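Local atomic coordinates of ABC transporter periplasmic-binding protein YtfQ (Mycobacterium smegmatis, PDB entry 6HB0), a protein that probably binds a sugar, most likely L-arabinofuranose, outside the cell membrane and hands it to an ABC transporter for uptake. Residues Ala124-Glu128 and Asp160-Asp164; Glu128-Ala133 and Ile260-Asn264; Ile150-Glu154 and Arg165-Phe169. All blocks are in the same frame, centred on the assembly; numbering follows the deposited sequence.

All three contacts lie in the lobe built on the mixed sheet that holds strands 148-154 and 259-263, their centres about 9 to 11 Å apart. Contact 1 brings the starts of helices 126-140 and 160-173 together. Contact 2 lays the next turns of helix 126-140, with Glu128 in common, along strand 259-263, and contact 3 continues helix 160-173 over strand 148-154. The first two contacts alternate along the chain, whereas contact 3 falls entirely between the segments of contact 2. A salt bridge from Glu129 to Arg165 ties contacts 2 and 3, so two adjacent helices are fastened to one sheet and to each other. Contacts 1 and 2 meet at one zinc ion.

Contact 1: residues Ala124-Glu128 and Asp160-Asp164. With ZN (zinc ion), chain I; ZN (zinc ion), chain F.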
loop_
_atom_site.group_PDB
_atom_site.type_symbol
_atom_site.label_atom_id
_atom_site.label_comp_id
_atom_site.label_asym_id
_atom_site.label_seq_id
_atom_site.Cartn_x
_atom_site.Cartn_y
_atom_site.Cartn_z
ATOM N N ALA A 124 1.251 1.407 5.251
ATOM C CA ALA A 124 0.038 1.706 4.523
ATOM C C ALA A 124 -1.170 1.180 5.270
ATOM O O ALA A 124 -1.051 0.245 6.054
ATOM C CB ALA A 124 0.074 1.111 3.132
ATOM N N ASP A 125 -2.311 1.821 5.024
ATOM C CA ASP A 125 -3.588 1.436 5.572
ATOM C C ASP A 125 -4.539 0.839 4.505
ATOM O O ASP A 125 -5.196 1.572 3.737
ATOM C CB ASP A 125 -4.222 2.681 6.136
ATOM C CG ASP A 125 -5.458 2.393 7.011
ATOM O OD1 ASP A 125 -6.059 1.300 6.929
ATOM O OD2 ASP A 125 -5.833 3.309 7.762
ATOM N N PHE A 126 -4.663 -0.482 4.474
ATOM C CA PHE A 126 -5.461 -1.108 3.429
ATOM C C PHE A 126 -6.967 -0.937 3.624
ATOM O O PHE A 126 -7.715 -0.927 2.638
ATOM C CB PHE A 126 -5.150 -2.589 3.376
ATOM C CG PHE A 126 -3.705 -2.896 3.127
ATOM C CD1 PHE A 126 -3.010 -2.281 2.092
ATOM C CD2 PHE A 126 -3.029 -3.806 3.937
ATOM C CE1 PHE A 126 -1.693 -2.583 1.843
ATOM C CE2 PHE A 126 -1.698 -4.085 3.721
ATOM C CZ PHE A 126 -1.047 -3.494 2.657
ATOM N N ILE A 127 -7.420 -0.825 4.867
ATOM C CA ILE A 127 -8.837 -0.570 5.136
ATOM C C ILE A 127 -9.175 0.778 4.532
ATOM O O ILE A 127 -10.148 0.924 3.843
ATOM C CB ILE A 127 -9.163 -0.583 6.643
ATOM C CG1 ILE A 127 -8.939 -1.967 7.235
ATOM C CG2 ILE A 127 -10.590 -0.073 6.873
ATOM C CD1 ILE A 127 -9.135 -2.036 8.719
ATOM N N GLU A 128 -8.325 1.768 4.801
ATOM C CA GLU A 128 -8.506 3.104 4.256
ATOM C C GLU A 128 -8.595 3.085 2.730
ATOM O O GLU A 128 -9.420 3.787 2.160
ATOM C CB GLU A 128 -7.383 4.008 4.762
ATOM C CG GLU A 128 -7.316 5.393 4.161
ATOM C CD GLU A 128 -5.962 5.613 3.504
ATOM O OE1 GLU A 128 -5.853 5.414 2.261
ATOM O OE2 GLU A 128 -4.971 5.879 4.249
ATOM N N ASP A 160 -3.821 -10.088 3.861
ATOM C CA ASP A 160 -4.148 -8.977 4.725
ATOM C C ASP A 160 -4.807 -7.827 3.944
ATOM O O ASP A 160 -5.850 -7.351 4.344
ATOM C CB ASP A 160 -2.890 -8.535 5.488
ATOM C CG ASP A 160 -3.116 -7.287 6.276
ATOM O OD1 ASP A 160 -4.057 -7.290 7.085
ATOM O OD2 ASP A 160 -2.369 -6.311 6.091
ATOM N N PRO A 161 -4.223 -7.388 2.818
ATOM C CA PRO A 161 -4.859 -6.300 2.041
ATOM C C PRO A 161 -6.191 -6.690 1.431
ATOM O O PRO A 161 -7.032 -5.827 1.243
ATOM C CB PRO A 161 -3.864 -6.016 0.918
ATOM C CG PRO A 161 -3.038 -7.271 0.821
ATOM C CD PRO A 161 -2.914 -7.731 2.263
ATOM N N ALA A 162 -6.379 -7.965 1.111
ATOM C CA ALA A 162 -7.685 -8.414 0.600
ATOM C C ALA A 162 -8.819 -8.320 1.655
ATOM O O ALA A 162 -9.892 -7.786 1.376
ATOM C CB ALA A 162 -7.586 -9.824 0.034
ATOM N N ILE A 163 -8.554 -8.794 2.866
ATOM C CA ILE A 163 -9.481 -8.752 3.973
ATOM C C ILE A 163 -9.785 -7.285 4.299
ATOM O O ILE A 163 -10.953 -6.878 4.463
ATOM C CB ILE A 163 -8.894 -9.444 5.228
ATOM C CG1 ILE A 163 -8.789 -10.953 4.986
ATOM C CG2 ILE A 163 -9.666 -9.085 6.487
ATOM C CD1 ILE A 163 -8.213 -11.752 6.134
ATOM N N ASP A 164 -8.743 -6.485 4.361
ATOM C CA ASP A 164 -8.897 -5.106 4.787
ATOM C C ASP A 164 -9.550 -4.220 3.733
ATOM O O ASP A 164 -10.327 -3.368 4.078
ATOM C CB ASP A 164 -7.536 -4.515 5.125
ATOM C CG ASP A 164 -6.984 -4.974 6.484
ATOM O OD1 ASP A 164 -7.662 -5.668 7.288
ATOM O OD2 ASP A 164 -5.835 -4.577 6.751
HETATM ZN ZN ZN I . -4.715 -5.585 8.240
HETATM ZN ZN ZN F . -3.286 6.197 3.269
HETATM O O HOH W 1 -4.812 -2.232 7.068
HETATM O O HOH W 2 -3.140 -4.477 7.666
HETATM O O HOH W 3 -6.228 -6.785 9.313
HETATM O O HOH W 4 -2.463 7.243 4.792
HETATM O O HOH W 5 -5.592 -4.356 9.926
#
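Phe126 turns one face of its ring to Pro161 and part of its rim to Asp160, so a single aromatic side chain meets the first turn of helix 160-173 in two ways. Pro161 CB sits 3.8 Å from the centroid of the Phe126 ring and only 9° off its normal, a CH-pi contact suited to the rigid, puckered proline ring, whose CH bonds can point at the aromatic face. At the edge, in the plane of the ring, Asp160 OD2 comes within 3.3 Å of Phe126 CE2; the carboxylate is turned 70° from the ring, and the two side chains cross at about a right angle. With CG anti to its own carbonyl carbon (chi1 -58°), Phe126 lies alongside Pro161, pointing the same way.

Asp164, one helical turn on, faces the backbone next to the ring. Its CB packs 3.5 Å from Phe126 CB and 3.6 Å from Ile127 CG1, while Asp164 O receives a CA-H...O contact from Ile127 CA at 3.3 Å. No direct hydrogen bond joins the two segments; instead a water accepts from Phe126 N and donates to Asp164 OD2. Asp125 is the N-cap of helix 126-140: its OD1 accepts from Glu128 N at 3.1 Å.

Beside the apolar patch a zinc ion is bound by Asp160 OD1 and, at 2.1 Å, by Asp164 OD2, with three waters completing the ligands seen. The spacing of four residues puts both carboxylates on the same side of the helix. Carboxylate oxygens are common ligands of zinc, and the metal probably eases the repulsion between these aspartates. Because Asp164 OD2 holds both the zinc and the water on Phe126 N, the metal site is coupled, through one water, to the start of the neighbouring helix.

Contact 2: residues Glu128-Ala133 and Ile260-Asn264; sequences EEGRRA and IVECN. With ZN (zinc ion), chain F.
A zinc site joins helix 126-140 to strand 259-263: Glu128 OE2 binds the ion at 2.0 Å and Cys263 SG at 2.3 Å, with a water and Asp292 as the remaining ligands. Cysteine sulfur, probably as the thiolate, and a carboxylate oxygen are both common ligands of zinc. Next to it, Glu129 reaches the strand with an extended chain. Its OE2 accepts an almost straight bond of 2.8 Å from Cys263 N on the anti side of the carboxylate, and also pairs with Arg34, while OE1 is held by Arg165; the two arginines probably balance this buried charge.

Arg132 bends at its third torsion (chi3 54°), which lays the guanidinium against the strand. Its NH1 gives one bond of 3.0 Å to Glu262 O, approaching 72° above the carbonyl plane, and a salt bridge of 2.8 Å to Glu128 OE1, both acceptors lying at the edge of the guanidinium. Val261 CB rests over one face, 3.9 Å from Arg132 NH2, and NH2 donates to Glu293 O. Arginine suits the place because its several N-H groups bind the zinc ligand and two backbones at once.

Beyond, Ala133 CB meets Val261 CG2 at 4.3 Å, and so short a side chain suits segment axes that approach to 7.8 Å. Helix and strand run nearly antiparallel (157°), with strands 238-242 and 292-295 flanking strand 259-263 in the sheet.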
loop_
_atom_site.group_PDB
_atom_site.type_symbol
_atom_site.label_atom_id
_atom_site.label_comp_id
_atom_site.label_asym_id
_atom_site.label_seq_id
_atom_site.Cartn_x
_atom_site.Cartn_y
_atom_site.Cartn_z
ATOM N N GLU A 128 -8.325 1.768 4.801
ATOM C CA GLU A 128 -8.506 3.104 4.256
ATOM C C GLU A 128 -8.595 3.085 2.730
ATOM O O GLU A 128 -9.420 3.787 2.160
ATOM C CB GLU A 128 -7.383 4.008 4.762
ATOM C CG GLU A 128 -7.316 5.393 4.161
ATOM C CD GLU A 128 -5.962 5.613 3.504
ATOM O OE1 GLU A 128 -5.853 5.414 2.261
ATOM O OE2 GLU A 128 -4.971 5.879 4.249
ATOM N N GLU A 129 -7.775 2.295 2.044
ATOM C CA GLU A 129 -7.888 2.156 0.592
ATOM C C GLU A 129 -9.274 1.715 0.142
ATOM O O GLU A 129 -9.869 2.326 -0.738
ATOM C CB GLU A 129 -6.855 1.168 -0.011
ATOM C CG GLU A 129 -5.408 1.707 0.040
ATOM C CD GLU A 129 -4.377 0.701 -0.489
ATOM O OE1 GLU A 129 -4.538 -0.526 -0.189
ATOM O OE2 GLU A 129 -3.404 1.153 -1.192
ATOM N N GLY A 130 -9.761 0.633 0.735
ATOM C CA GLY A 130 -11.085 0.150 0.407
ATOM C C GLY A 130 -12.116 1.197 0.727
ATOM O O GLY A 130 -12.999 1.421 -0.039
ATOM N N ARG A 131 -11.993 1.839 1.869
ATOM C CA ARG A 131 -12.965 2.835 2.257
ATOM C C ARG A 131 -13.032 3.959 1.276
ATOM O O ARG A 131 -14.129 4.459 0.960
ATOM C CB ARG A 131 -12.650 3.402 3.640
ATOM C CG ARG A 131 -13.707 4.379 4.160
ATOM C CD ARG A 131 -13.564 4.549 5.631
ATOM N NE ARG A 131 -14.488 5.531 6.155
ATOM C CZ ARG A 131 -14.541 5.887 7.447
ATOM N NH1 ARG A 131 -13.722 5.344 8.364
ATOM N NH2 ARG A 131 -15.410 6.815 7.815
ATOM N N ARG A 132 -11.884 4.431 0.819
ATOM C CA ARG A 132 -11.893 5.557 -0.156
ATOM C C ARG A 132 -12.518 5.101 -1.483
ATOM O O ARG A 132 -13.202 5.882 -2.162
ATOM C CB ARG A 132 -10.471 6.126 -0.329
ATOM C CG ARG A 132 -9.942 6.769 0.959
ATOM C CD ARG A 132 -8.427 6.838 1.043
ATOM N NE ARG A 132 -7.952 7.481 -0.131
ATOM C CZ ARG A 132 -6.812 7.230 -0.773
ATOM N NH1 ARG A 132 -5.864 6.396 -0.338
ATOM N NH2 ARG A 132 -6.619 7.890 -1.898
ATOM N N ALA A 133 -12.270 3.863 -1.886
ATOM C CA ALA A 133 -12.861 3.350 -3.109
ATOM C C ALA A 133 -14.408 3.350 -2.953
ATOM O O ALA A 133 -15.118 3.832 -3.819
ATOM C CB ALA A 133 -12.365 1.937 -3.388
ATOM N N ILE A 260 -8.915 5.517 -9.344
ATOM C CA ILE A 260 -7.888 4.750 -8.670
ATOM C C ILE A 260 -7.540 5.386 -7.332
ATOM O O ILE A 260 -7.474 6.613 -7.206
ATOM C CB ILE A 260 -6.662 4.636 -9.555
ATOM C CG1 ILE A 260 -6.924 3.691 -10.703
ATOM C CG2 ILE A 260 -5.456 4.116 -8.755
ATOM C CD1 ILE A 260 -5.819 3.751 -11.741
ATOM N N VAL A 261 -7.356 4.554 -6.312
ATOM C CA VAL A 261 -6.879 4.984 -5.017
ATOM C C VAL A 261 -5.632 4.205 -4.654
ATOM O O VAL A 261 -5.464 3.053 -5.098
ATOM C CB VAL A 261 -7.932 4.806 -3.885
ATOM C CG1 VAL A 261 -9.143 5.665 -4.174
ATOM C CG2 VAL A 261 -8.342 3.381 -3.749
ATOM N N GLU A 262 -4.782 4.785 -3.821
ATOM C CA GLU A 262 -3.634 4.063 -3.263
ATOM C C GLU A 262 -3.261 4.698 -1.986
ATOM O O GLU A 262 -3.306 5.918 -1.883
ATOM C CB GLU A 262 -2.444 4.093 -4.208
ATOM C CG GLU A 262 -1.274 3.274 -3.681
ATOM C CD GLU A 262 -0.048 3.277 -4.566
ATOM O OE1 GLU A 262 -0.229 3.106 -5.780
ATOM O OE2 GLU A 262 1.108 3.395 -4.042
ATOM N N CYS A 263 -2.924 3.887 -0.983
ATOM C CA CYS A 263 -2.278 4.343 0.217
ATOM C C CYS A 263 -0.807 3.959 0.013
ATOM O O CYS A 263 -0.481 2.781 -0.156
ATOM C CB CYS A 263 -2.813 3.660 1.462
ATOM S SG CYS A 263 -2.093 4.295 2.994
ATOM N N ASN A 264 0.075 4.932 0.028
ATOM C CA ASN A 264 1.488 4.662 -0.210
ATOM C C ASN A 264 2.159 3.854 0.918
ATOM O O ASN A 264 1.791 3.903 2.072
ATOM C CB ASN A 264 2.303 5.952 -0.328
ATOM C CG ASN A 264 2.043 6.741 -1.570
ATOM O OD1 ASN A 264 2.316 7.929 -1.569
ATOM N ND2 ASN A 264 1.585 6.120 -2.628
HETATM ZN ZN ZN F . -3.286 6.197 3.269
HETATM O O HOH W 4 -2.463 7.243 4.792
#

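Contact 3: residues Ile150-Glu154 and Arg165-Phe169; sequences IVQLE and RKTGF
The Phe169 ring is met obliquely by Ile150, which comes from the opposite direction: Ile150 CG2 lies 3.8 Å from Phe169 CE2, and Ile150 CD1 follows at 4.0 Å from the same carbon. Both branches of the isoleucine thus lie against the CE2-CZ side of the ring, while Phe212 stacks with it from the adjacent strand. With CG anti to the backbone N (chi1 -172°), Phe169 reaches from its helix down to the sheet, a distance that a large aromatic side chain can span.

The second flat group is the amide of Gln152, carried out from the strand on an extended chain. Its OE1 lies 3.6 Å from Lys166 CA and receives a hydrogen bond from Gln214 NE2. The other end, Gln152 NE2, gives a bond of 2.9 Å to a water, which in turn donates to Lys166 O at 2.8 Å. An amide can accept at one end and donate at the other, so both its polar atoms are satisfied in this buried place.

Nearer the end of the strand, the extended chain of Lys166 crosses Glu154, and its NZ forms a salt bridge of 3.0 Å to Glu154 OE2. The ammonium group comes in 48° above the carboxylate plane, and Ser184 holds the same oxygen. On the exposed side of the helix a lysine is apt: its methylenes pass the amide of Gln152, and NZ still reaches the glutamate.

This is the strand-to-helix packing of the beta-alpha-beta unit made by strand 148-154, helix 160-173 and strand 179-186. The axes of segments 150-154 and 165-169 approach to 10.4 Å and run nearly antiparallel (157°). Strands 179-186 and 210-213 flank strand 148-154 in the sheet, while Ala133 and Val137 of helix 126-140 pack against Phe169.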
loop_
_atom_site.group_PDB
_atom_site.type_symbol
_atom_site.label_atom_id
_atom_site.label_comp_id
_atom_site.label_asym_id
_atom_site.label_seq_id
_atom_site.Cartn_x
_atom_site.Cartn_y
_atom_site.Cartn_z
ATOM N N ILE A 150 -22.881 -3.486 -7.478
ATOM C CA ILE A 150 -21.429 -3.483 -7.429
ATOM C C ILE A 150 -20.979 -4.935 -7.454
ATOM O O ILE A 150 -21.544 -5.758 -6.745
ATOM C CB ILE A 150 -20.931 -2.856 -6.123
ATOM C CG1 ILE A 150 -21.409 -1.408 -6.010
ATOM C CG2 ILE A 150 -19.396 -2.900 -6.057
ATOM C CD1 ILE A 150 -21.243 -0.843 -4.606
ATOM N N VAL A 151 -19.990 -5.247 -8.285
ATOM C CA VAL A 151 -19.301 -6.511 -8.132
ATOM C C VAL A 151 -17.880 -6.252 -7.663
ATOM O O VAL A 151 -17.290 -5.244 -8.010
ATOM C CB VAL A 151 -19.353 -7.356 -9.387
ATOM C CG1 VAL A 151 -20.823 -7.617 -9.766
ATOM C CG2 VAL A 151 -18.520 -6.786 -10.530
ATOM N N GLN A 152 -17.352 -7.156 -6.848
ATOM C CA GLN A 152 -16.057 -6.980 -6.247
ATOM C C GLN A 152 -15.104 -8.095 -6.594
ATOM O O GLN A 152 -15.385 -9.284 -6.384
ATOM C CB GLN A 152 -16.214 -6.855 -4.733
ATOM C CG GLN A 152 -14.893 -6.687 -3.983
ATOM C CD GLN A 152 -15.022 -6.200 -2.533
ATOM O OE1 GLN A 152 -14.015 -5.860 -1.900
ATOM N NE2 GLN A 152 -16.229 -6.224 -1.993
ATOM N N LEU A 153 -13.963 -7.717 -7.125
ATOM C CA LEU A 153 -12.879 -8.674 -7.411
ATOM C C LEU A 153 -11.944 -8.585 -6.222
ATOM O O LEU A 153 -11.265 -7.565 -6.013
ATOM C CB LEU A 153 -12.190 -8.301 -8.711
ATOM C CG LEU A 153 -13.072 -8.300 -9.960
ATOM C CD1 LEU A 153 -12.324 -7.698 -11.149
ATOM C CD2 LEU A 153 -13.480 -9.719 -10.298
ATOM N N GLU A 154 -11.950 -9.631 -5.381
ATOM C CA GLU A 154 -11.151 -9.636 -4.203
ATOM C C GLU A 154 -9.769 -10.189 -4.471
ATOM O O GLU A 154 -9.578 -11.005 -5.380
ATOM C CB GLU A 154 -11.768 -10.527 -3.133
ATOM C CG GLU A 154 -13.191 -10.226 -2.812
ATOM C CD GLU A 154 -13.800 -11.317 -1.911
ATOM O OE1 GLU A 154 -13.047 -12.081 -1.261
ATOM O OE2 GLU A 154 -15.038 -11.364 -1.824
ATOM N N ARG A 165 -9.213 -4.398 2.451
ATOM C CA ARG A 165 -9.854 -3.652 1.429
ATOM C C ARG A 165 -11.354 -3.991 1.344
ATOM O O ARG A 165 -12.167 -3.108 1.050
ATOM C CB ARG A 165 -9.176 -3.867 0.112
ATOM C CG ARG A 165 -7.836 -3.166 0.037
ATOM C CD ARG A 165 -7.094 -3.495 -1.246
ATOM N NE ARG A 165 -5.739 -2.953 -1.136
ATOM C CZ ARG A 165 -4.684 -3.351 -1.811
ATOM N NH1 ARG A 165 -4.724 -4.309 -2.737
ATOM N NH2 ARG A 165 -3.549 -2.760 -1.535
ATOM N N LYS A 166 -11.698 -5.239 1.609
ATOM C CA LYS A 166 -13.112 -5.646 1.621
ATOM C C LYS A 166 -13.841 -4.956 2.776
ATOM O O LYS A 166 -14.896 -4.395 2.600
ATOM C CB LYS A 166 -13.268 -7.151 1.710
ATOM C CG LYS A 166 -14.701 -7.642 1.764
ATOM C CD LYS A 166 -14.744 -9.166 1.533
ATOM C CE LYS A 166 -16.186 -9.653 1.592
ATOM N NZ LYS A 166 -16.384 -10.927 0.824
ATOM N N THR A 167 -13.223 -4.979 3.940
ATOM C CA THR A 167 -13.777 -4.327 5.126
ATOM C C THR A 167 -13.960 -2.858 4.858
ATOM O O THR A 167 -15.031 -2.310 5.078
ATOM C CB THR A 167 -12.858 -4.560 6.315
ATOM O OG1 THR A 167 -12.864 -5.961 6.585
ATOM C CG2 THR A 167 -13.313 -3.779 7.540
ATOM N N GLY A 168 -12.934 -2.236 4.301
ATOM C CA GLY A 168 -12.990 -0.815 4.015
ATOM C C GLY A 168 -14.014 -0.447 3.003
ATOM O O GLY A 168 -14.729 0.524 3.165
ATOM N N PHE A 169 -14.082 -1.189 1.910
ATOM C CA PHE A 169 -15.060 -0.870 0.890
ATOM C C PHE A 169 -16.509 -0.908 1.449
ATOM O O PHE A 169 -17.336 -0.057 1.116
ATOM C CB PHE A 169 -14.885 -1.770 -0.321
ATOM C CG PHE A 169 -15.721 -1.387 -1.496
ATOM C CD1 PHE A 169 -15.311 -0.406 -2.368
ATOM C CD2 PHE A 169 -16.905 -2.061 -1.759
ATOM C CE1 PHE A 169 -16.088 -0.049 -3.448
ATOM C CE2 PHE A 169 -17.708 -1.684 -2.844
ATOM C CZ PHE A 169 -17.277 -0.701 -3.697
HETATM O O HOH W 6 -16.736 -4.991 0.562
#